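Local atomic coordinates of protein E (Haemophilus influenzae, PDB entry 3ZH5), a protein that acts as a multifunctional surface adhesin, binding host epithelial cells and the host proteins vitronectin, laminin and plasminogen, which aids serum resistance and immune evasion. Residues A[41-46]-A[70-75]. Sequence-based numbering, arbitrary orientation.
Sequences IVHFDA and YKILNC. With EDO (1,2-ethanediol), chain C.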
ATOM      1  N   ILE A  41       2.706  16.772   2.354  1.00 26.17           N
ATOM      2  CA  ILE A  41       1.640  15.800   2.300  1.00 23.94           C
ATOM      3  C   ILE A  41       1.801  14.959   1.041  1.00 21.21           C
ATOM      4  O   ILE A  41       1.928  15.497  -0.047  1.00 26.23           O
ATOM      5  CB  ILE A  41       0.248  16.499   2.380  1.00 22.85           C
ATOM      6  CG1 ILE A  41       0.031  17.021   3.801  1.00 36.82           C
ATOM      7  CG2 ILE A  41      -0.870  15.510   2.075  1.00 26.34           C
ATOM      8  CD1 ILE A  41      -1.320  17.656   4.017  1.00 45.33           C
ATOM      9  N   VAL A  42       1.894  13.630   1.177  1.00 22.66           N
ATOM     10  CA  VAL A  42       2.116  12.801   0.004  1.00 19.40           C
ATOM     11  C   VAL A  42       1.108  11.715  -0.080  1.00 19.72           C
ATOM     12  O   VAL A  42       0.908  10.990   0.887  1.00 26.18           O
ATOM     13  CB  VAL A  42       3.546  12.139   0.022  1.00 28.26           C
ATOM     14  CG1 VAL A  42       3.808  11.402  -1.271  1.00 27.84           C
ATOM     15  CG2 VAL A  42       4.618  13.185   0.267  1.00 30.10           C
ATOM     16  N   HIS A  43       0.541  11.541  -1.269  1.00 23.22           N
ATOM     17  CA  HIS A  43      -0.412  10.466  -1.543  1.00 23.09           C
ATOM     18  C   HIS A  43       0.290   9.323  -2.264  1.00 25.35           C
ATOM     19  O   HIS A  43       1.120   9.546  -3.175  1.00 25.37           O
ATOM     20  CB  HIS A  43      -1.588  10.910  -2.435  1.00 24.14           C
ATOM     21  CG  HIS A  43      -2.454  12.012  -1.886  1.00 22.60           C
ATOM     22  ND1 HIS A  43      -3.793  12.082  -2.155  1.00 25.71           N
ATOM     23  CD2 HIS A  43      -2.166  13.101  -1.137  1.00 25.79           C
ATOM     24  CE1 HIS A  43      -4.316  13.144  -1.560  1.00 26.48           C
ATOM     25  NE2 HIS A  43      -3.345  13.767  -0.921  1.00 27.89           N
ATOM     26  N   PHE A  44      -0.035   8.088  -1.892  1.00 27.38           N
ATOM     27  CA  PHE A  44       0.562   6.915  -2.551  1.00 25.64           C
ATOM     28  C   PHE A  44      -0.251   5.659  -2.404  1.00 29.00           C
ATOM     29  O   PHE A  44      -1.011   5.548  -1.455  1.00 25.76           O
ATOM     30  CB  PHE A  44       1.978   6.660  -2.022  1.00 25.93           C
ATOM     31  CG  PHE A  44       2.045   6.188  -0.596  1.00 28.05           C
ATOM     32  CD1 PHE A  44       2.089   7.083   0.450  1.00 24.01           C
ATOM     33  CD2 PHE A  44       2.162   4.844  -0.311  1.00 21.18           C
ATOM     34  CE1 PHE A  44       2.197   6.634   1.763  1.00 27.14           C
ATOM     35  CE2 PHE A  44       2.260   4.397   1.004  1.00 24.76           C
ATOM     36  CZ  PHE A  44       2.272   5.307   2.031  1.00 23.79           C
ATOM     37  N   ASP A  45      -0.093   4.696  -3.318  1.00 27.28           N
ATOM     38  CA  ASP A  45      -0.638   3.346  -3.103  1.00 24.89           C
ATOM     39  C   ASP A  45       0.342   2.408  -2.405  1.00 26.42           C
ATOM     40  O   ASP A  45       1.486   2.298  -2.781  1.00 23.64           O
ATOM     41  CB  ASP A  45      -1.062   2.682  -4.402  1.00 23.78           C
ATOM     42  CG  ASP A  45      -2.247   3.362  -5.061  1.00 34.63           C
ATOM     43  OD1 ASP A  45      -2.959   4.162  -4.392  1.00 36.10           O
ATOM     44  OD2 ASP A  45      -2.490   3.058  -6.249  1.00 35.14           O
ATOM     45  N   ALA A  46      -0.127   1.718  -1.378  1.00 20.42           N
ATOM     46  CA  ALA A  46       0.608   0.566  -0.858  1.00 22.21           C
ATOM     47  C   ALA A  46       0.039  -0.630  -1.609  1.00 26.77           C
ATOM     48  O   ALA A  46      -1.161  -0.663  -1.881  1.00 29.00           O
ATOM     49  CB  ALA A  46       0.393   0.432   0.625  1.00 26.77           C
ATOM     50  N   TYR A  70      -4.930   2.960  -1.001  1.00 22.20           N
ATOM     51  CA  TYR A  70      -4.621   4.371  -1.133  1.00 22.75           C
ATOM     52  C   TYR A  70      -4.316   4.970   0.210  1.00 21.86           C
ATOM     53  O   TYR A  70      -5.174   4.959   1.131  1.00 18.69           O
ATOM     54  CB  TYR A  70      -5.835   5.057  -1.711  1.00 23.08           C
ATOM     55  CG  TYR A  70      -5.614   6.478  -2.226  1.00 24.79           C
ATOM     56  CD1 TYR A  70      -5.138   7.481  -1.393  1.00 22.31           C
ATOM     57  CD2 TYR A  70      -5.889   6.796  -3.537  1.00 33.84           C
ATOM     58  CE1 TYR A  70      -4.929   8.784  -1.886  1.00 31.88           C
ATOM     59  CE2 TYR A  70      -5.682   8.074  -4.032  1.00 30.51           C
ATOM     60  CZ  TYR A  70      -5.212   9.070  -3.197  1.00 28.44           C
ATOM     61  OH  TYR A  70      -5.003  10.362  -3.736  1.00 26.94           O
ATOM     62  N   LYS A  71      -3.114   5.496   0.344  1.00 19.60           N
ATOM     63  CA  LYS A  71      -2.668   6.155   1.577  1.00 21.21           C
ATOM     64  C   LYS A  71      -2.403   7.647   1.372  1.00 20.08           C
ATOM     65  O   LYS A  71      -1.999   8.047   0.282  1.00 19.15           O
ATOM     66  CB  LYS A  71      -1.350   5.520   2.053  1.00 20.69           C
ATOM     67  CG  LYS A  71      -1.431   4.016   2.209  1.00 26.33           C
ATOM     68  CD  LYS A  71      -2.335   3.602   3.384  1.00 24.23           C
ATOM     69  CE  LYS A  71      -2.026   2.152   3.756  1.00 29.73           C
ATOM     70  NZ  LYS A  71      -2.983   1.583   4.708  1.00 26.02           N
ATOM     71  N   ILE A  72      -2.515   8.423   2.457  1.00 19.90           N
ATOM     72  CA  ILE A  72      -2.071   9.779   2.481  1.00 21.94           C
ATOM     73  C   ILE A  72      -1.212   9.926   3.708  1.00 18.97           C
ATOM     74  O   ILE A  72      -1.645   9.633   4.858  1.00 18.93           O
ATOM     75  CB  ILE A  72      -3.246  10.802   2.561  1.00 21.23           C
ATOM     76  CG1 ILE A  72      -4.165  10.675   1.343  1.00 24.18           C
ATOM     77  CG2 ILE A  72      -2.689  12.204   2.736  1.00 20.96           C
ATOM     78  CD1 ILE A  72      -5.472  11.427   1.436  1.00 21.15           C
ATOM     79  N   LEU A  73       0.019  10.363   3.448  1.00 20.72           N
ATOM     80  CA  LEU A  73       1.007  10.607   4.483  1.00 23.13           C
ATOM     81  C   LEU A  73       1.300  12.081   4.692  1.00 21.78           C
ATOM     82  O   LEU A  73       1.612  12.805   3.748  1.00 27.25           O
ATOM     83  CB  LEU A  73       2.309   9.832   4.146  1.00 20.69           C
ATOM     84  CG  LEU A  73       3.536  10.127   5.000  1.00 24.00           C
ATOM     85  CD1 LEU A  73       3.305   9.506   6.370  1.00 23.46           C
ATOM     86  CD2 LEU A  73       4.808   9.537   4.322  1.00 25.19           C
ATOM     87  N   ASN A  74       1.275  12.514   5.947  1.00 21.96           N
ATOM     88  CA  ASN A  74       1.829  13.796   6.329  1.00 22.43           C
ATOM     89  C   ASN A  74       3.245  13.658   6.940  1.00 30.89           C
ATOM     90  O   ASN A  74       3.400  13.157   8.047  1.00 29.73           O
ATOM     91  CB  ASN A  74       0.891  14.488   7.304  1.00 27.14           C
ATOM     92  CG  ASN A  74       1.295  15.913   7.574  1.00 36.95           C
ATOM     93  OD1 ASN A  74       2.322  16.385   7.079  1.00 39.77           O
ATOM     94  ND2 ASN A  74       0.471  16.625   8.313  1.00 37.89           N
ATOM     95  N   CYS A  75       4.260  14.112   6.218  1.00 26.75           N
ATOM     96  CA  CYS A  75       5.659  13.938   6.620  1.00 23.64           C
ATOM     97  C   CYS A  75       6.030  14.785   7.823  1.00 32.20           C
ATOM     98  O   CYS A  75       7.053  14.537   8.457  1.00 37.97           O
ATOM     99  CB  CYS A  75       6.628  14.246   5.454  1.00 25.57           C
ATOM    100  SG  CYS A  75       6.521  13.030   4.166  1.00 30.71           S
TER
HETATM  101  C1  EDO C1159      -5.027  15.968   2.127  1.00 55.16           C
HETATM  102  O1  EDO C1159      -5.138  16.491   3.463  1.00 60.75           O
HETATM  103  C2  EDO C1159      -4.207  16.913   1.247  1.00 41.97           C
HETATM  104  O2  EDO C1159      -3.554  16.210   0.163  1.00 30.16           O
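Val42 and Leu73 form one hydrogen-bonded pair of an antiparallel ladder, and Phe44 with Lys71 the next; the axes of strands 41-46 and 70-74 approach to 4.6 Å, with N-to-C directions 159° apart. Each pair exchanges N-H...O bonds in both directions (Val42 N to Leu73 O, 2.7 Å), all four close to straight. Between these pairs His43 faces Ile72 in a non-hydrogen-bonded position, their side chains lying side by side. Ile72 CG1 sits over the centre of the imidazole, 3.7 Å from the His43 ring centroid, a CH-pi contact. His43 ND1 and Tyr70 OH share a nearly straight hydrogen bond of 2.6 Å, the hydroxyl lying in the imidazole plane. His43 NE2 donates to O2 of an ethanediol, probably from the crystallisation liquor, at 2.7 Å, so in the crystal both ring nitrogens are bonded; Trp33 meets the ring edge-to-face. Farther along, Ile41 CG2 touches Ile72 CG2 at 3.8 Å.

On the other face, Phe44 CG stands between the backbone N and carbonyl carbon (chi1 69°), and Lys71 CB lies over the face of the Phe44 ring, 3.8 Å from the ring centroid, a CH-pi contact. Leu73 CB meets the ring edge, while Lys71 NZ is hydrogen-bonded to Gln82 OE1. Val42, Phe44 and Leu73 pack on helix 115-128, to which Cys75, just after the strand, is joined by its disulfide with Cys124. The result illustrates a two-faced antiparallel sheet: a largely apolar, helix-backed side and a partly exposed side carrying His43 and Tyr70.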